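Local coordinates for solute Binding Protein, BlMnBP1 in complex with mannotriose (Bifidobacterium, PDB 6FUV), which binds beta-mannotriose and probably delivers manno-oligosaccharides to an ABC transporter as its extracellular solute-binding component, at residues V137-V142 with A281-Y286; K144-N149 with K163-K168. One frame throughout, in Å; residues are numbered along the deposited sequence.

Interaction 1. Residues V137-V142 with A281-Y286; sequences VYNAKV and ADDVQY
Tyr138 and Gln285 form the antiparallel hydrogen-bonded pair that joins strands 137-139 and 284-286. Gln285 N reaches Tyr138 O at 2.9 Å (N-H...O 166°), and Tyr138 N returns a bond to Gln285 O at 3.1 Å (159°). The ladder runs out at Ala140, whose N donates to Asp283 O over 2.7 Å. Packing is close beside this pair: Gln285 CB sits over one face of the phenol ring, 3.3 Å from both Tyr138 CE1 and CZ. Tyr138 adopts the torsion that puts CG between its backbone N and carbonyl carbon (chi1 74°), which brings the ring under the Gln285 methylene. On the other face of the sheet, Val137 CG1 meets Val284 CG1 at 3.7 Å.

The far end is the solvent side, bridged by water. Asn139, N-cap of the following helix, lies alongside Asp283; its OD1 accepts Val142 N at 3.0 Å, while ND2 is held by Met256 O and by a water that donates to Asp283 OD2 at 2.6 Å. Exposed Lys141 lays its methylenes beside that carboxylate, and its NZ salt-bridges Glu145.

In the sheet, 135-139 runs between 261-264 and edge strand 284-288, probably in one lobe of a periplasmic-binding-protein fold; Tyr286's side chain is about 9 Å from a bound mannose. Helices 249-257 and 270-275 cover the valine face; Phe143 and Leu151 touch Tyr138 opposite.

Interaction 2. Residues K144-N149 with K163-K168; sequences KEAGIN and KAIKEK
Ala164 O accepts Lys168 N at 2.9 Å, a bond within helix 155-168, and the methyl of Ala146 from the other segment rests 3.8 Å from that same oxygen. No hydrogen bond crosses the contact, which is plain van der Waals packing of the turn after helix 140-145 against the C-terminal part of helix 155-168. Helix 140-145 stops in a Schellman motif: Gly147, with a positive phi of 83°, is the C-prime residue, Gly147 N bonds to Lys144 O and Ile148 N to Phe143 O. The resulting turn presents Ala146 CB to the backbone of the second helix, 3.8 Å from Ile165 CA.

Ile148 extends this apolar patch. With chi1 at -56° and an extended chi2 of 155°, its CD1 is carried toward helix 155-168 and comes 3.8 Å from Ile165 CG1, the two side chains crossing at about a right angle; Ala164 CB touches the same methyl. On the solvent side, Lys168 bends its chain over the Ala146-Gly147 peptide, with CD 3.3 Å from Ala146 O and NZ 3.7 Å from Gly147 N.

Ile165 also reaches back to Val142 and Phe143, so helix 155-168 packs on the middle of helix 140-145 as well as on the turn that follows it.

Followed from the N terminus, the chain reaches the first contact at strand 135-139, turns directly into helix 140-145 and leaves it by the turn at 146-149. Interaction 2 closes first, across only 13 residues, when helix 155-168 returns to that turn. Interaction 1 closes much later: 138 residues separate 137-142 from 281-286, so the short closure lies wholly within the long one and the two do not cross. Helix 140-145 is common to both, and their centres are 13 Å apart. They meet directly where Val142 CG1 packs on Ile165 CG2 at 3.9 Å. Together they tie an edge of the four-stranded sheet, through one short helix, to helix 155-168.

Interaction 1. Residues V137-V142 with A281-Y286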
loop_
_atom_site.group_PDB
_atom_site.type_symbol
_atom_site.label_atom_id
_atom_site.label_comp_id
_atom_site.label_asym_id
_atom_site.label_seq_id
_atom_site.Cartn_x
_atom_site.Cartn_y
_atom_site.Cartn_z
ATOM N N VAL A 137 4.203 3.584 -11.987
ATOM C CA VAL A 137 5.212 2.779 -12.667
ATOM C C VAL A 137 5.090 3.056 -14.154
ATOM O O VAL A 137 3.999 3.130 -14.669
ATOM C CB VAL A 137 5.043 1.279 -12.366
ATOM C CG1 VAL A 137 6.071 0.469 -13.132
ATOM C CG2 VAL A 137 5.133 0.983 -10.877
ATOM N N TYR A 138 6.199 3.252 -14.850
ATOM C CA TYR A 138 6.143 3.623 -16.262
ATOM C C TYR A 138 7.381 3.097 -16.973
ATOM O O TYR A 138 8.434 2.897 -16.364
ATOM C CB TYR A 138 6.044 5.162 -16.442
ATOM C CG TYR A 138 7.344 5.937 -16.175
ATOM C CD1 TYR A 138 7.721 6.273 -14.890
ATOM C CD2 TYR A 138 8.181 6.307 -17.200
ATOM C CE1 TYR A 138 8.862 6.936 -14.627
ATOM C CE2 TYR A 138 9.374 6.993 -16.945
ATOM C CZ TYR A 138 9.703 7.327 -15.641
ATOM O OH TYR A 138 10.898 8.004 -15.357
ATOM N N ASN A 139 7.222 2.826 -18.262
ATOM C CA ASN A 139 8.304 2.351 -19.101
ATOM C C ASN A 139 8.953 3.571 -19.759
ATOM O O ASN A 139 8.350 4.225 -20.609
ATOM C CB ASN A 139 7.811 1.338 -20.140
ATOM C CG ASN A 139 8.994 0.613 -20.834
ATOM O OD1 ASN A 139 9.788 1.252 -21.487
ATOM N ND2 ASN A 139 9.131 -0.699 -20.637
ATOM N N ALA A 140 10.170 3.898 -19.336
ATOM C CA ALA A 140 10.895 5.049 -19.873
ATOM C C ALA A 140 11.208 4.895 -21.369
ATOM O O ALA A 140 11.137 5.864 -22.128
ATOM C CB ALA A 140 12.179 5.239 -19.070
ATOM N N LYS A 141 11.560 3.695 -21.820
ATOM C CA LYS A 141 11.760 3.506 -23.258
ATOM C C LYS A 141 10.502 3.882 -24.056
ATOM O O LYS A 141 10.562 4.657 -25.028
ATOM C CB LYS A 141 12.173 2.067 -23.515
ATOM C CG LYS A 141 12.365 1.702 -24.979
ATOM C CD LYS A 141 12.678 0.207 -25.099
ATOM C CE LYS A 141 13.123 -0.184 -26.508
ATOM N NZ LYS A 141 11.979 -0.216 -27.470
ATOM N N VAL A 142 9.344 3.367 -23.637
ATOM C CA VAL A 142 8.104 3.793 -24.283
ATOM C C VAL A 142 7.971 5.312 -24.225
ATOM O O VAL A 142 7.599 5.960 -25.206
ATOM C CB VAL A 142 6.894 3.105 -23.628
ATOM C CG1 VAL A 142 5.629 3.743 -24.134
ATOM C CG2 VAL A 142 6.892 1.610 -23.896
ATOM N N ALA A 281 14.795 -4.437 -17.093
ATOM C CA ALA A 281 14.618 -3.798 -15.795
ATOM C C ALA A 281 14.783 -2.287 -15.886
ATOM O O ALA A 281 14.038 -1.545 -15.245
ATOM C CB ALA A 281 15.622 -4.362 -14.807
ATOM N N ASP A 282 15.799 -1.821 -16.618
ATOM C CA ASP A 282 16.199 -0.420 -16.525
ATOM C C ASP A 282 15.195 0.504 -17.197
ATOM O O ASP A 282 15.224 1.705 -16.936
ATOM C CB ASP A 282 17.590 -0.212 -17.140
ATOM C CG ASP A 282 18.715 -0.626 -16.210
ATOM O OD1 ASP A 282 18.472 -1.245 -15.170
ATOM O OD2 ASP A 282 19.859 -0.283 -16.490
ATOM N N ASP A 283 14.308 -0.029 -18.050
ATOM C CA ASP A 283 13.220 0.759 -18.627
ATOM C C ASP A 283 12.043 0.954 -17.665
ATOM O O ASP A 283 11.232 1.853 -17.877
ATOM C CB ASP A 283 12.691 0.118 -19.911
ATOM C CG ASP A 283 13.800 -0.190 -20.941
ATOM O OD1 ASP A 283 14.833 0.493 -20.944
ATOM O OD2 ASP A 283 13.584 -1.044 -21.796
ATOM N N VAL A 284 11.939 0.154 -16.612
ATOM C CA VAL A 284 10.839 0.247 -15.662
ATOM C C VAL A 284 11.243 1.213 -14.558
ATOM O O VAL A 284 12.162 0.951 -13.781
ATOM C CB VAL A 284 10.476 -1.131 -15.093
ATOM C CG1 VAL A 284 9.286 -0.970 -14.198
ATOM C CG2 VAL A 284 10.278 -2.131 -16.198
ATOM N N GLN A 285 10.538 2.324 -14.468
ATOM C CA GLN A 285 10.854 3.431 -13.591
ATOM C C GLN A 285 9.640 3.762 -12.743
ATOM O O GLN A 285 8.559 3.213 -12.902
ATOM C CB GLN A 285 11.276 4.663 -14.396
ATOM C CG GLN A 285 12.518 4.449 -15.211
ATOM C CD GLN A 285 13.752 4.419 -14.377
ATOM O OE1 GLN A 285 13.884 5.176 -13.440
ATOM N NE2 GLN A 285 14.664 3.512 -14.702
ATOM N N TYR A 286 9.823 4.721 -11.857
ATOM C CA TYR A 286 8.802 5.091 -10.888
ATOM C C TYR A 286 8.738 6.599 -10.802
ATOM O O TYR A 286 9.737 7.224 -10.514
ATOM C CB TYR A 286 9.154 4.473 -9.537
ATOM C CG TYR A 286 8.144 4.699 -8.437
ATOM C CD1 TYR A 286 6.833 4.351 -8.596
ATOM C CD2 TYR A 286 8.526 5.257 -7.239
ATOM C CE1 TYR A 286 5.929 4.540 -7.580
ATOM C CE2 TYR A 286 7.651 5.480 -6.237
ATOM C CZ TYR A 286 6.350 5.105 -6.393
ATOM O OH TYR A 286 5.467 5.351 -5.381
HETATM O O HOH W 1 11.271 -2.236 -22.139
#

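Interaction 2. Residues K144-N149 with K163-K168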
loop_
_atom_site.group_PDB
_atom_site.type_symbol
_atom_site.label_atom_id
_atom_site.label_comp_id
_atom_site.label_asym_id
_atom_site.label_seq_id
_atom_site.Cartn_x
_atom_site.Cartn_y
_atom_site.Cartn_z
ATOM N N LYS A 144 10.232 7.526 -24.157
ATOM C CA LYS A 144 11.125 8.183 -25.111
ATOM C C LYS A 144 10.607 8.015 -26.531
ATOM O O LYS A 144 10.603 8.972 -27.300
ATOM C CB LYS A 144 12.531 7.647 -24.988
ATOM C CG LYS A 144 13.592 8.579 -25.567
ATOM C CD LYS A 144 14.920 7.853 -25.865
ATOM C CE LYS A 144 15.536 7.251 -24.605
ATOM N NZ LYS A 144 15.871 5.801 -24.801
ATOM N N GLU A 145 10.068 6.839 -26.864
ATOM C CA GLU A 145 9.553 6.634 -28.215
ATOM C C GLU A 145 8.395 7.571 -28.515
ATOM O O GLU A 145 8.076 7.781 -29.690
ATOM C CB GLU A 145 9.029 5.210 -28.421
ATOM C CG GLU A 145 10.027 4.106 -28.234
ATOM C CD GLU A 145 9.365 2.728 -28.250
ATOM O OE1 GLU A 145 8.259 2.604 -28.857
ATOM O OE2 GLU A 145 9.934 1.770 -27.646
ATOM N N ALA A 146 7.683 8.043 -27.484
ATOM C CA ALA A 146 6.525 8.909 -27.640
ATOM C C ALA A 146 6.878 10.388 -27.555
ATOM O O ALA A 146 5.994 11.228 -27.489
ATOM C CB ALA A 146 5.500 8.578 -26.564
ATOM N N GLY A 147 8.140 10.724 -27.486
ATOM C CA GLY A 147 8.560 12.103 -27.431
ATOM C C GLY A 147 8.523 12.750 -26.068
ATOM O O GLY A 147 8.787 13.950 -25.958
ATOM N N ILE A 148 8.189 11.994 -25.028
ATOM C CA ILE A 148 8.076 12.514 -23.671
ATOM C C ILE A 148 9.461 12.467 -23.037
ATOM O O ILE A 148 9.979 11.391 -22.762
ATOM C CB ILE A 148 7.059 11.712 -22.853
ATOM C CG1 ILE A 148 5.704 11.715 -23.581
ATOM C CG2 ILE A 148 6.960 12.310 -21.484
ATOM C CD1 ILE A 148 4.831 10.571 -23.263
ATOM N N ASN A 149 10.060 13.627 -22.805
ATOM C CA ASN A 149 11.377 13.712 -22.190
ATOM C C ASN A 149 11.383 14.343 -20.801
ATOM O O ASN A 149 12.450 14.496 -20.220
ATOM C CB ASN A 149 12.327 14.481 -23.127
ATOM C CG ASN A 149 11.635 15.631 -23.857
ATOM O OD1 ASN A 149 10.819 16.356 -23.277
ATOM N ND2 ASN A 149 11.870 15.719 -25.175
ATOM N N LYS A 163 -1.877 10.669 -24.344
ATOM C CA LYS A 163 -2.226 10.900 -25.742
ATOM C C LYS A 163 -1.032 10.678 -26.655
ATOM O O LYS A 163 -1.157 10.056 -27.701
ATOM C CB LYS A 163 -2.788 12.298 -25.941
ATOM C CG LYS A 163 -2.967 12.658 -27.383
ATOM C CD LYS A 163 -4.236 13.462 -27.603
ATOM C CE LYS A 163 -4.334 14.625 -26.707
ATOM N NZ LYS A 163 -5.355 15.593 -27.172
ATOM N N ALA A 164 0.146 11.129 -26.244
ATOM C CA ALA A 164 1.335 10.907 -27.060
ATOM C C ALA A 164 1.702 9.426 -27.143
ATOM O O ALA A 164 2.102 8.942 -28.203
ATOM C CB ALA A 164 2.511 11.679 -26.482
ATOM N N ILE A 165 1.592 8.696 -26.027
ATOM C CA ILE A 165 1.940 7.278 -26.009
ATOM C C ILE A 165 1.051 6.523 -26.977
ATOM O O ILE A 165 1.517 5.702 -27.759
ATOM C CB ILE A 165 1.831 6.710 -24.581
ATOM C CG1 ILE A 165 2.807 7.433 -23.651
ATOM C CG2 ILE A 165 2.040 5.200 -24.585
ATOM C CD1 ILE A 165 2.636 7.091 -22.176
ATOM N N LYS A 166 -0.236 6.813 -26.959
ATOM C CA LYS A 166 -1.163 6.070 -27.809
ATOM C C LYS A 166 -0.986 6.446 -29.264
ATOM O O LYS A 166 -1.129 5.600 -30.146
ATOM C CB LYS A 166 -2.615 6.330 -27.414
ATOM C CG LYS A 166 -3.613 5.355 -28.094
ATOM C CD LYS A 166 -5.028 5.783 -27.933
ATOM C CE LYS A 166 -5.986 4.860 -28.659
ATOM N NZ LYS A 166 -5.681 3.399 -28.475
ATOM N N GLU A 167 -0.602 7.691 -29.519
ATOM C CA GLU A 167 -0.410 8.174 -30.878
ATOM C C GLU A 167 0.855 7.598 -31.511
ATOM O O GLU A 167 0.824 7.095 -32.633
ATOM C CB GLU A 167 -0.377 9.708 -30.841
ATOM C CG GLU A 167 -0.534 10.386 -32.185
ATOM C CD GLU A 167 0.219 11.714 -32.258
ATOM O OE1 GLU A 167 0.557 12.265 -31.188
ATOM O OE2 GLU A 167 0.483 12.188 -33.390
ATOM N N LYS A 168 1.962 7.621 -30.791
ATOM C CA LYS A 168 3.276 7.335 -31.355
ATOM C C LYS A 168 3.809 5.951 -31.026
ATOM O O LYS A 168 4.862 5.583 -31.556
ATOM C CB LYS A 168 4.313 8.357 -30.852
ATOM C CG LYS A 168 4.118 9.769 -31.370
ATOM C CD LYS A 168 5.035 10.740 -30.651
ATOM C CE LYS A 168 6.035 11.428 -31.588
ATOM N NZ LYS A 168 7.435 11.459 -31.007
#